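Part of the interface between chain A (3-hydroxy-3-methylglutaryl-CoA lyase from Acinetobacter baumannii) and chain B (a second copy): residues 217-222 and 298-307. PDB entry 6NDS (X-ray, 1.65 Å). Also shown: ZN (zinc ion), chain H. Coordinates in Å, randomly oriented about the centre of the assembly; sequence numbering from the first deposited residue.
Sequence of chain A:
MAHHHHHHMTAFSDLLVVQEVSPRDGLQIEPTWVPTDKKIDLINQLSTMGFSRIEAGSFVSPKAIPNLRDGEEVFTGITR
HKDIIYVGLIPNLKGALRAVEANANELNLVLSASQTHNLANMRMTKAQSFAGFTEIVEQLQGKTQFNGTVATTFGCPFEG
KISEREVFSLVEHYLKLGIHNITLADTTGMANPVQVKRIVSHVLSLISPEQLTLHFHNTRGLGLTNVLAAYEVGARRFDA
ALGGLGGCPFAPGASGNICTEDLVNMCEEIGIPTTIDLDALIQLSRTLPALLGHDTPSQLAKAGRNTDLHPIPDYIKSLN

Chain A, residues 217-222: HNTRGL
Chain B, residues 298-307: SQLAKAGRNT

Asn A218 to Gly A221 form a type I beta turn, closed by Gly A221 N donating to Asn A218 O at 2.9 Å. Gly A221 has positive phi (78/10), which favours glycine. Chain B presents a short helix, 299-303. Ser B298 (chi1 t) caps it, its OG accepting from Ala B301 N at 2.9 Å. Gly B304 (75/167) ends the helix. The closest CA pair is Arg A220 and Gln B299, 5.1 Å apart.

Arg A220 is the main contact and buries the most area. Its CA-to-CB bond points away, yet the chain is extended (m, t, t, chi4 101°) and carries the guanidinium to the carbonyl just past the helix. Arg A220 NE donates to Gly B304 O at 2.8 Å; Arg A220 NH2 adds a weak hydrogen bond to Gly B304 O at 3.3 Å. Ala B303 CB covers one face of the guanidinium and Asn B306 OD1 the opposite face. Asn B306 is m, with OD1 3.0 Å from Arg A220 CD. Nearer the backbone, Arg A220 CB meets Leu B300 CD2 at 3.8 Å, an apolar contact.

The CA-to-CB bond of Gln B299 (chi1 m, chi2 m) points toward the turn. Gln B299 CB lies 3.4 Å from Thr A219 O. A water donates to Thr A219 O (2.7 Å) and Gln B299 O (3.0 Å). Thr A219 (m) places CG2 3.5 Å from Ala B303 CB.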

ATOM      1  N   HIS A 217       7.216   6.738  -5.224  1.00 22.07           N
ATOM      2  CA  HIS A 217       6.424   5.867  -6.080  1.00 21.30           C
ATOM      3  C   HIS A 217       6.102   4.582  -5.311  1.00 22.80           C
ATOM      4  O   HIS A 217       6.770   4.235  -4.328  1.00 24.75           O
ATOM      5  CB  HIS A 217       7.163   5.589  -7.400  1.00 21.02           C
ATOM      6  CG  HIS A 217       7.202   6.769  -8.338  1.00 23.18           C
ATOM      7  ND1 HIS A 217       6.386   6.860  -9.451  1.00 21.89           N
ATOM      8  CD2 HIS A 217       7.951   7.897  -8.334  1.00 21.46           C
ATOM      9  CE1 HIS A 217       6.631   7.991 -10.086  1.00 25.46           C
ATOM     10  NE2 HIS A 217       7.569   8.647  -9.422  1.00 24.47           N
ATOM     11  N   ASN A 218       5.030   3.899  -5.730  1.00 19.29           N
ATOM     12  CA  ASN A 218       4.472   2.778  -4.975  1.00 17.71           C
ATOM     13  C   ASN A 218       4.826   1.417  -5.585  1.00 18.72           C
ATOM     14  O   ASN A 218       4.096   0.430  -5.390  1.00 19.97           O
ATOM     15  CB  ASN A 218       2.954   2.923  -4.860  1.00 20.28           C
ATOM     16  CG  ASN A 218       2.362   2.000  -3.804  1.00 21.77           C
ATOM     17  OD1 ASN A 218       2.924   1.841  -2.716  1.00 19.70           O
ATOM     18  ND2 ASN A 218       1.233   1.377  -4.125  1.00 22.72           N
ATOM     19  N   THR A 219       5.973   1.338  -6.266  1.00 18.15           N
ATOM     20  CA  THR A 219       6.308   0.182  -7.097  1.00 18.92           C
ATOM     21  C   THR A 219       6.325  -1.113  -6.303  1.00 17.01           C
ATOM     22  O   THR A 219       5.974  -2.168  -6.846  1.00 19.69           O
ATOM     23  CB  THR A 219       7.666   0.427  -7.752  1.00 22.61           C
ATOM     24  OG1 THR A 219       7.659   1.748  -8.304  1.00 23.99           O
ATOM     25  CG2 THR A 219       7.951  -0.597  -8.846  1.00 23.70           C
ATOM     26  N   ARG A 220       6.748  -1.065  -5.037  1.00 19.04           N
ATOM     27  CA  ARG A 220       6.770  -2.268  -4.216  1.00 16.29           C
ATOM     28  C   ARG A 220       5.808  -2.171  -3.040  1.00 18.03           C
ATOM     29  O   ARG A 220       5.934  -2.919  -2.065  1.00 18.56           O
ATOM     30  CB  ARG A 220       8.204  -2.580  -3.783  1.00 17.95           C
ATOM     31  CG  ARG A 220       8.962  -3.125  -5.015  1.00 22.52           C
ATOM     32  CD  ARG A 220      10.448  -3.053  -4.942  1.00 32.44           C
ATOM     33  NE  ARG A 220      11.034  -3.447  -6.226  1.00 27.14           N
ATOM     34  CZ  ARG A 220      11.502  -2.598  -7.139  1.00 23.95           C
ATOM     35  NH1 ARG A 220      11.478  -1.291  -6.919  1.00 26.89           N
ATOM     36  NH2 ARG A 220      12.019  -3.066  -8.263  1.00 26.29           N
ATOM     37  N   GLY A 221       4.799  -1.314  -3.159  1.00 17.34           N
ATOM     38  CA  GLY A 221       3.714  -1.298  -2.195  1.00 15.86           C
ATOM     39  C   GLY A 221       4.022  -0.611  -0.890  1.00 19.72           C
ATOM     40  O   GLY A 221       3.220  -0.724   0.052  1.00 19.05           O
ATOM     41  N   LEU A 222       5.153   0.090  -0.789  1.00 18.36           N
ATOM     42  CA  LEU A 222       5.548   0.744   0.454  1.00 15.44           C
ATOM     43  C   LEU A 222       5.320   2.248   0.446  1.00 17.15           C
ATOM     44  O   LEU A 222       5.717   2.928   1.405  1.00 17.24           O
ATOM     45  CB  LEU A 222       7.021   0.451   0.755  1.00 16.50           C
ATOM     46  CG  LEU A 222       7.294  -1.032   0.974  1.00 18.89           C
ATOM     47  CD1 LEU A 222       8.766  -1.232   1.260  1.00 21.10           C
ATOM     48  CD2 LEU A 222       6.429  -1.573   2.096  1.00 25.04           C
TER
ATOM     49  N   SER B 298      -0.497  -7.946  -6.628  1.00 20.54           N
ATOM     50  CA  SER B 298       0.818  -8.109  -6.014  1.00 18.26           C
ATOM     51  C   SER B 298       1.775  -7.111  -6.646  1.00 20.11           C
ATOM     52  O   SER B 298       2.023  -7.182  -7.853  1.00 22.72           O
ATOM     53  CB  SER B 298       1.355  -9.522  -6.219  1.00 22.89           C
ATOM     54  OG  SER B 298       2.724  -9.585  -5.839  1.00 21.69           O
ATOM     55  N   GLN B 299       2.346  -6.218  -5.831  1.00 16.35           N
ATOM     56  CA  GLN B 299       3.320  -5.285  -6.387  1.00 18.47           C
ATOM     57  C   GLN B 299       4.636  -5.990  -6.696  1.00 18.60           C
ATOM     58  O   GLN B 299       5.264  -5.710  -7.724  1.00 19.76           O
ATOM     59  CB  GLN B 299       3.545  -4.110  -5.434  1.00 21.15           C
ATOM     60  CG  GLN B 299       2.318  -3.230  -5.219  1.00 23.12           C
ATOM     61  CD  GLN B 299       1.881  -2.518  -6.485  1.00 32.34           C
ATOM     62  OE1 GLN B 299       2.356  -1.424  -6.797  1.00 35.67           O
ATOM     63  NE2 GLN B 299       0.973  -3.135  -7.222  1.00 28.69           N
ATOM     64  N   LEU B 300       5.055  -6.919  -5.830  1.00 19.49           N
ATOM     65  CA  LEU B 300       6.332  -7.597  -6.050  1.00 19.83           C
ATOM     66  C   LEU B 300       6.269  -8.549  -7.238  1.00 20.72           C
ATOM     67  O   LEU B 300       7.264  -8.707  -7.947  1.00 20.31           O
ATOM     68  CB  LEU B 300       6.772  -8.345  -4.788  1.00 20.28           C
ATOM     69  CG  LEU B 300       7.670  -7.573  -3.802  1.00 20.80           C
ATOM     70  CD1 LEU B 300       9.083  -7.424  -4.330  1.00 22.58           C
ATOM     71  CD2 LEU B 300       7.107  -6.175  -3.475  1.00 20.49           C
ATOM     72  N   ALA B 301       5.122  -9.188  -7.492  1.00 20.75           N
ATOM     73  CA  ALA B 301       5.061 -10.053  -8.668  1.00 21.57           C
ATOM     74  C   ALA B 301       5.193  -9.239  -9.948  1.00 25.73           C
ATOM     75  O   ALA B 301       5.776  -9.709 -10.931  1.00 27.75           O
ATOM     76  CB  ALA B 301       3.756 -10.858  -8.668  1.00 24.80           C
ATOM     77  N   LYS B 302       4.673  -8.008  -9.939  1.00 22.81           N
ATOM     78  CA  LYS B 302       4.755  -7.140 -11.108  1.00 24.19           C
ATOM     79  C   LYS B 302       6.160  -6.586 -11.295  1.00 27.75           C
ATOM     80  O   LYS B 302       6.688  -6.573 -12.411  1.00 32.81           O
ATOM     81  CB  LYS B 302       3.769  -5.976 -10.985  1.00 30.96           C
ATOM     82  CG  LYS B 302       2.297  -6.317 -11.019  1.00 36.89           C
ATOM     83  CD  LYS B 302       1.485  -5.164 -10.417  1.00 45.88           C
ATOM     84  CE  LYS B 302       0.031  -5.176 -10.866  1.00 57.07           C
ATOM     85  NZ  LYS B 302      -0.666  -6.450 -10.557  1.00 56.85           N
ATOM     86  N   ALA B 303       6.770  -6.089 -10.219  1.00 21.91           N
ATOM     87  CA  ALA B 303       7.979  -5.286 -10.347  1.00 24.37           C
ATOM     88  C   ALA B 303       9.253  -6.069 -10.072  1.00 24.32           C
ATOM     89  O   ALA B 303      10.325  -5.657 -10.541  1.00 27.07           O
ATOM     90  CB  ALA B 303       7.920  -4.087  -9.391  1.00 28.21           C
ATOM     91  N   GLY B 304       9.164  -7.173  -9.340  1.00 23.89           N
ATOM     92  CA  GLY B 304      10.344  -7.828  -8.819  1.00 27.66           C
ATOM     93  C   GLY B 304      10.922  -7.052  -7.649  1.00 30.22           C
ATOM     94  O   GLY B 304      10.563  -5.908  -7.378  1.00 27.75           O
ATOM     95  N   ARG B 305      11.834  -7.698  -6.931  1.00 25.60           N
ATOM     96  CA  ARG B 305      12.465  -7.061  -5.779  1.00 24.84           C
ATOM     97  C   ARG B 305      13.505  -6.033  -6.231  1.00 24.03           C
ATOM     98  O   ARG B 305      13.856  -5.937  -7.412  1.00 26.28           O
ATOM     99  CB  ARG B 305      13.111  -8.113  -4.887  1.00 26.22           C
ATOM    100  CG  ARG B 305      14.218  -8.876  -5.596  1.00 27.01           C
ATOM    101  CD  ARG B 305      14.675 -10.049  -4.745  1.00 31.24           C
ATOM    102  NE  ARG B 305      14.978  -9.592  -3.393  1.00 30.96           N
ATOM    103  CZ  ARG B 305      15.137 -10.402  -2.354  1.00 37.10           C
ATOM    104  NH1 ARG B 305      15.029 -11.716  -2.523  1.00 31.81           N
ATOM    105  NH2 ARG B 305      15.403  -9.892  -1.152  1.00 33.20           N
ATOM    106  N   ASN B 306      14.012  -5.258  -5.258  1.00 23.62           N
ATOM    107  CA  ASN B 306      14.962  -4.178  -5.554  1.00 22.75           C
ATOM    108  C   ASN B 306      16.174  -4.676  -6.330  1.00 23.57           C
ATOM    109  O   ASN B 306      16.702  -3.966  -7.196  1.00 26.08           O
ATOM    110  CB  ASN B 306      15.448  -3.533  -4.255  1.00 24.06           C
ATOM    111  CG  ASN B 306      14.474  -2.511  -3.683  1.00 35.44           C
ATOM    112  OD1 ASN B 306      13.280  -2.533  -3.967  1.00 31.25           O
ATOM    113  ND2 ASN B 306      14.995  -1.606  -2.861  1.00 31.57           N
ATOM    114  N   THR B 307      16.660  -5.879  -5.997  1.00 27.18           N
ATOM    115  CA  THR B 307      17.905  -6.373  -6.569  1.00 29.72           C
ATOM    116  C   THR B 307      17.740  -6.916  -7.980  1.00 32.09           C
ATOM    117  O   THR B 307      18.739  -7.289  -8.600  1.00 32.30           O
ATOM    118  CB  THR B 307      18.512  -7.456  -5.668  1.00 32.77           C
ATOM    119  OG1 THR B 307      17.540  -8.478  -5.419  1.00 29.40           O
ATOM    120  CG2 THR B 307      18.959  -6.864  -4.342  1.00 35.63           C
TER
HETATM  121 ZN    ZN H 507       8.218  10.598 -10.204  1.00 25.69          ZN
HETATM  122  O   HOH W   1       4.675  -3.038  -9.034  1.00 31.91           O
HETATM  123  O   HOH W   2       8.536   9.657 -12.184  1.00 25.41           O